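PDB 4S3J: cortical-lytic enzyme from Bacillus cereus, which hydrolyses partially degraded cortex peptidoglycan during spore germination, acting as an N-acetylglucosaminidase and probably recognising muramic acid delta-lactam residues. Local coordinates for residues K198-T201 with N202-T206; L111-T115 with I116-E120; Y70-L74 with A75-K79. All coordinates share one frame; numbering follows the deposited sequence.

Contact 1: residues K198-T201 with N202-T206; sequences KFIT and NILQT
F199 and I203 meet one turn apart on helix 193-210, a helix on the outside of the TIM barrel of this family 18 glycosidase. The end of the I203 side chain lies over a face of the F199 ring: I203 CD1 sits 3.6 Å from the ring centroid and 12° off the ring normal, a CH-pi contact that meets the whole ring and not one edge. F199 brings its ring there with CG anti to the backbone N (chi1 -172°), whereas I203 CG1 lies beside its own N and runs back toward the preceding turn. Both side chains also pack on I173 of strand 168-177, so this pair faces the barrel wall. I200 and L204 repeat the spacing more loosely, I200 CG2 to L204 CD1 4.2 Å, and I200 turns to helix 227-240. The extended K198 chain crosses the N202 amide obliquely, K198 CG 3.6 Å from N202 ND2, and their polar ends bind successive carbonyls of one loop, K198 NZ that of D146 and N202 ND2 that of G147. T201 OG1 is bonded to R240. Four i to i+4 backbone bonds run between the turns; in one, I203 N donates to F199 O at 2.9 Å.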
# COMPACT_ATOMS: atom_id res chain seq x y z
N LYS A 198 1.93 -2.82 33.72
CA LYS A 198 2.55 -1.50 33.62
C LYS A 198 2.61 -1.05 32.17
O LYS A 198 2.35 0.11 31.86
CB LYS A 198 3.97 -1.53 34.20
CG LYS A 198 4.73 -0.21 34.08
CD LYS A 198 6.06 -0.24 34.83
CE LYS A 198 6.90 1.00 34.52
NZ LYS A 198 8.35 0.82 34.83
N PHE A 199 2.95 -1.99 31.30
CA PHE A 199 3.04 -1.74 29.86
C PHE A 199 1.71 -1.24 29.31
O PHE A 199 1.66 -0.21 28.61
CB PHE A 199 3.48 -3.04 29.16
CG PHE A 199 3.80 -2.91 27.68
CD1 PHE A 199 4.68 -1.94 27.23
CD2 PHE A 199 3.29 -3.81 26.78
CE1 PHE A 199 5.00 -1.83 25.89
CE2 PHE A 199 3.60 -3.71 25.42
CZ PHE A 199 4.48 -2.73 24.99
N ILE A 200 0.63 -1.95 29.61
CA ILE A 200 -0.68 -1.57 29.09
C ILE A 200 -1.08 -0.20 29.65
O ILE A 200 -1.63 0.63 28.95
CB ILE A 200 -1.76 -2.63 29.41
CG1 ILE A 200 -1.41 -3.93 28.70
CG2 ILE A 200 -3.14 -2.14 29.00
CD1 ILE A 200 -2.29 -5.09 29.05
N THR A 201 -0.79 0.03 30.93
CA THR A 201 -1.07 1.32 31.53
C THR A 201 -0.34 2.44 30.78
O THR A 201 -0.93 3.47 30.47
CB THR A 201 -0.66 1.33 33.02
OG1 THR A 201 -1.53 0.44 33.74
CG2 THR A 201 -0.79 2.71 33.62
N ASN A 202 0.94 2.23 30.47
CA ASN A 202 1.73 3.25 29.78
C ASN A 202 1.26 3.49 28.35
O ASN A 202 1.30 4.61 27.84
CB ASN A 202 3.22 2.88 29.76
CG ASN A 202 3.88 3.09 31.10
OD1 ASN A 202 3.51 4.00 31.85
ND2 ASN A 202 4.86 2.25 31.42
N ILE A 203 0.84 2.41 27.69
CA ILE A 203 0.28 2.49 26.34
C ILE A 203 -0.97 3.36 26.32
O ILE A 203 -1.14 4.20 25.44
CB ILE A 203 -0.05 1.08 25.80
CG1 ILE A 203 1.25 0.33 25.51
CG2 ILE A 203 -0.92 1.15 24.53
CD1 ILE A 203 1.06 -1.16 25.31
N LEU A 204 -1.87 3.15 27.28
CA LEU A 204 -3.10 3.93 27.32
C LEU A 204 -2.83 5.41 27.60
O LEU A 204 -3.46 6.28 26.99
CB LEU A 204 -4.05 3.38 28.39
CG LEU A 204 -4.53 1.95 28.20
CD1 LEU A 204 -5.31 1.48 29.43
CD2 LEU A 204 -5.36 1.83 26.97
N GLN A 205 -1.90 5.69 28.51
CA GLN A 205 -1.56 7.08 28.80
C GLN A 205 -0.90 7.76 27.59
O GLN A 205 -1.19 8.91 27.31
CB GLN A 205 -0.61 7.18 30.00
CG GLN A 205 -1.29 6.98 31.33
CD GLN A 205 -0.31 6.85 32.48
OE1 GLN A 205 0.91 6.89 32.27
NE2 GLN A 205 -0.83 6.68 33.69
N THR A 206 -0.06 7.03 26.88
CA THR A 206 0.57 7.56 25.66
C THR A 206 -0.48 7.83 24.57
O THR A 206 -0.49 8.91 23.97
CB THR A 206 1.65 6.60 25.12
OG1 THR A 206 2.69 6.44 26.10
CG2 THR A 206 2.27 7.12 23.83

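Contact 2: residues L111-T115 with I116-E120; sequences LQPST and IPIKE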
# COMPACT_ATOMS: atom_id res chain seq x y z
N LEU A 111 4.70 6.03 8.17
CA LEU A 111 5.79 7.01 8.11
C LEU A 111 6.95 6.46 8.91
O LEU A 111 6.77 6.13 10.08
CB LEU A 111 5.35 8.36 8.69
CG LEU A 111 6.40 9.45 8.90
CD1 LEU A 111 6.91 9.95 7.55
CD2 LEU A 111 5.87 10.61 9.74
N GLN A 112 8.12 6.35 8.29
CA GLN A 112 9.30 5.82 8.96
C GLN A 112 10.51 6.67 8.64
O GLN A 112 11.21 6.37 7.68
CB GLN A 112 9.56 4.37 8.53
CG GLN A 112 10.76 3.76 9.24
CD GLN A 112 11.31 2.53 8.55
OE1 GLN A 112 11.46 2.49 7.32
NE2 GLN A 112 11.60 1.50 9.33
N PRO A 113 10.77 7.70 9.45
CA PRO A 113 11.94 8.54 9.16
C PRO A 113 13.26 7.85 9.48
O PRO A 113 13.28 6.90 10.27
CB PRO A 113 11.72 9.77 10.06
CG PRO A 113 10.29 9.71 10.46
CD PRO A 113 9.96 8.26 10.54
N SER A 114 14.34 8.34 8.88
CA SER A 114 15.67 7.77 9.06
C SER A 114 16.63 8.78 9.68
O SER A 114 17.82 8.49 9.82
CB SER A 114 16.23 7.28 7.73
OG SER A 114 16.32 8.35 6.80
N THR A 115 16.12 9.95 10.06
CA THR A 115 16.96 10.99 10.62
C THR A 115 16.31 11.67 11.81
O THR A 115 15.10 11.57 12.02
CB THR A 115 17.29 12.07 9.57
OG1 THR A 115 16.10 12.78 9.21
CG2 THR A 115 17.92 11.45 8.34
N ILE A 116 17.13 12.36 12.58
CA ILE A 116 16.63 13.22 13.64
C ILE A 116 17.30 14.58 13.49
O ILE A 116 18.53 14.67 13.53
CB ILE A 116 16.93 12.65 15.05
CG1 ILE A 116 16.34 11.25 15.21
CG2 ILE A 116 16.36 13.57 16.14
CD1 ILE A 116 16.86 10.49 16.42
N PRO A 117 16.49 15.65 13.27
CA PRO A 117 15.03 15.67 13.10
C PRO A 117 14.56 15.05 11.79
O PRO A 117 15.37 14.75 10.92
CB PRO A 117 14.70 17.17 13.14
CG PRO A 117 15.94 17.84 12.68
CD PRO A 117 17.08 17.00 13.19
N ILE A 118 13.25 14.85 11.67
CA ILE A 118 12.66 14.30 10.45
C ILE A 118 12.93 15.25 9.29
O ILE A 118 12.80 16.47 9.44
CB ILE A 118 11.14 14.09 10.60
CG1 ILE A 118 10.81 13.22 11.80
CG2 ILE A 118 10.54 13.44 9.33
CD1 ILE A 118 9.32 13.24 12.17
N LYS A 119 13.29 14.70 8.14
CA LYS A 119 13.52 15.53 6.96
C LYS A 119 12.29 16.35 6.59
O LYS A 119 11.15 15.88 6.64
CB LYS A 119 13.94 14.68 5.76
CG LYS A 119 15.34 14.07 5.85
CD LYS A 119 15.63 13.24 4.62
CE LYS A 119 16.87 12.38 4.81
NZ LYS A 119 17.06 11.42 3.69
N GLU A 120 12.53 17.60 6.20
CA GLU A 120 11.47 18.48 5.76
C GLU A 120 10.67 17.87 4.60
O GLU A 120 9.45 17.94 4.57
CB GLU A 120 12.07 19.82 5.33
CG GLU A 120 11.08 20.90 4.93
CD GLU A 120 11.78 22.14 4.38
OE1 GLU A 120 13.03 22.17 4.37
OE2 GLU A 120 11.10 23.09 3.96
O HOH W 1 13.74 11.69 8.06
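A cis-proline type VIb turn over T115-I118, with the cis peptide between I116 and P117, reverses the loop from strand 104-111 to helix 120-129 of the TIM-barrel domain. It brings T115 and P113 against P117, I118 and K119. T115 OG1 donates to P117 O at 2.7 Å, reaching the carbonyl from 26° out of its plane with a C=O...donor angle of 144°. The hydroxyl is put there by chi1 of 66°, which places OG1 between the backbone N and the carbonyl carbon. A water molecule extends the link: it donates to T115 OG1 (2.8 Å) and accepts from K119 N (3.0 Å), so the one hydroxyl both gives and receives a bond. The P113 ring lies against the beta-branch of I118: P113 CG is 3.8 Å from I118 CG1 and 3.9 Å from I118 CG2. Both residues also pack on Y138 of strand 135-143, and I118 is buried further against V123 and I158. The exposed, extended K119 chain crosses T115 at about a right angle, K119 CE 3.8 Å from T115 CG2. K119 is the N-cap residue of helix 120-129. The whole is a type VIb cis-proline turn set in the first beta-to-alpha loop of a TIM barrel, its hydroxyl-to-carbonyl bond and water leading on to the helix N-cap.

Contact 3: residues Y70-L74 with A75-K79; sequences YNVPL and ASLAK
A change of backbone psi from 140° at P73 to -41° at L74 starts helix 74-80 of a LysM domain and turns P73 O toward the amides of S76 and L77. P73 is the N-cap residue, and the bonds at this helix start are made by its carbonyl. L77 N donates to P73 O at 3.1 Å, while S76 N adds a weak bond to the same oxygen, bent to 120°. S76 carries its OG beside the backbone N, which brings the hydroxyl alongside the proline ring, S76 OG 3.9 Å from P73 CB and almost as near to P73 CG. V72 and L77 are both buried, and V72 CG2 reaches L77 CB at 4.2 Å. The L77 side chain goes on to pack against I66 and S67 of helix 63-70, and L74 touches L63 and S67 of that helix. This is the helix pair of the beta-alpha-alpha-beta LysM fold, set between antiparallel strands 54-56 and 94-96. The preceding helix ends at N71 in a Schellman motif with positive phi, and V72 and P73 bridge the short gap between the two helices. In the next backbone bond along the new helix, A78 N donates to L74 O at 3.0 Å.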
# COMPACT_ATOMS: atom_id res chain seq x y z
N TYR A 70 -14.68 1.04 -12.82
CA TYR A 70 -15.59 2.18 -12.72
C TYR A 70 -16.84 1.93 -11.90
O TYR A 70 -17.74 2.75 -11.88
CB TYR A 70 -15.94 2.68 -14.14
CG TYR A 70 -14.74 3.36 -14.75
CD1 TYR A 70 -14.38 4.62 -14.34
CD2 TYR A 70 -13.97 2.73 -15.71
CE1 TYR A 70 -13.23 5.26 -14.85
CE2 TYR A 70 -12.83 3.37 -16.25
CZ TYR A 70 -12.48 4.63 -15.81
OH TYR A 70 -11.36 5.26 -16.32
N ASN A 71 -16.85 0.84 -11.13
CA ASN A 71 -17.93 0.54 -10.19
C ASN A 71 -19.31 0.51 -10.84
O ASN A 71 -20.31 0.95 -10.24
CB ASN A 71 -17.95 1.58 -9.08
CG ASN A 71 -16.59 1.73 -8.40
OD1 ASN A 71 -15.95 0.74 -8.03
ND2 ASN A 71 -16.13 2.97 -8.25
N VAL A 72 -19.37 -0.08 -12.03
CA VAL A 72 -20.60 -0.21 -12.82
C VAL A 72 -20.91 -1.68 -13.08
O VAL A 72 -20.02 -2.46 -13.39
CB VAL A 72 -20.48 0.53 -14.17
CG1 VAL A 72 -20.25 2.01 -13.96
CG2 VAL A 72 -19.38 -0.02 -15.00
N PRO A 73 -22.17 -2.10 -12.89
CA PRO A 73 -22.42 -3.52 -13.19
C PRO A 73 -22.04 -3.91 -14.62
O PRO A 73 -22.27 -3.14 -15.55
CB PRO A 73 -23.93 -3.66 -12.99
CG PRO A 73 -24.33 -2.52 -12.13
CD PRO A 73 -23.37 -1.40 -12.41
N LEU A 74 -21.45 -5.08 -14.79
CA LEU A 74 -20.96 -5.51 -16.10
C LEU A 74 -22.08 -5.58 -17.14
O LEU A 74 -21.88 -5.19 -18.30
CB LEU A 74 -20.27 -6.87 -15.98
CG LEU A 74 -19.85 -7.53 -17.29
CD1 LEU A 74 -18.94 -6.64 -18.10
CD2 LEU A 74 -19.22 -8.90 -17.04
N ALA A 75 -23.26 -6.06 -16.75
CA ALA A 75 -24.38 -6.13 -17.70
C ALA A 75 -24.78 -4.76 -18.21
O ALA A 75 -25.14 -4.61 -19.37
CB ALA A 75 -25.59 -6.80 -17.05
N SER A 76 -24.75 -3.75 -17.34
CA SER A 76 -25.10 -2.39 -17.75
C SER A 76 -24.08 -1.81 -18.72
O SER A 76 -24.44 -1.18 -19.70
CB SER A 76 -25.23 -1.47 -16.54
OG SER A 76 -26.20 -1.97 -15.63
N LEU A 77 -22.80 -2.02 -18.43
CA LEU A 77 -21.74 -1.52 -19.31
C LEU A 77 -21.82 -2.16 -20.68
O LEU A 77 -21.70 -1.49 -21.70
CB LEU A 77 -20.37 -1.80 -18.69
CG LEU A 77 -19.14 -1.41 -19.52
CD1 LEU A 77 -19.11 0.08 -19.72
CD2 LEU A 77 -17.85 -1.88 -18.80
N ALA A 78 -22.05 -3.47 -20.70
CA ALA A 78 -22.16 -4.20 -21.97
C ALA A 78 -23.39 -3.72 -22.74
O ALA A 78 -23.31 -3.41 -23.94
CB ALA A 78 -22.24 -5.70 -21.71
N LYS A 79 -24.53 -3.66 -22.07
CA LYS A 79 -25.77 -3.25 -22.74
C LYS A 79 -25.67 -1.86 -23.36
O LYS A 79 -26.07 -1.67 -24.52
CB LYS A 79 -26.94 -3.33 -21.76
CG LYS A 79 -28.25 -2.78 -22.29
CD LYS A 79 -29.43 -3.13 -21.39
CE LYS A 79 -30.68 -2.38 -21.85
NZ LYS A 79 -30.93 -2.48 -23.32

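All three contacts are local, but they sit in different parts of the chain. Contacts 1 and 2 belong to the family 18 TIM-barrel domain, their centres 25 Å apart and their nearest atoms about 15 Å apart; strand 135-143 is packed by side chains from both. Contact 3 lies in the LysM domain on the other side of the chain's centre, with its centre 51 Å from that of contact 1 and 46 Å from that of contact 2. In sequence it comes first, then contact 2, in a beta-to-alpha loop, then contact 1. All lie away from E220, the probable proton donor, which follows strand 214-218, the strand directly after contact 1's helix 193-210.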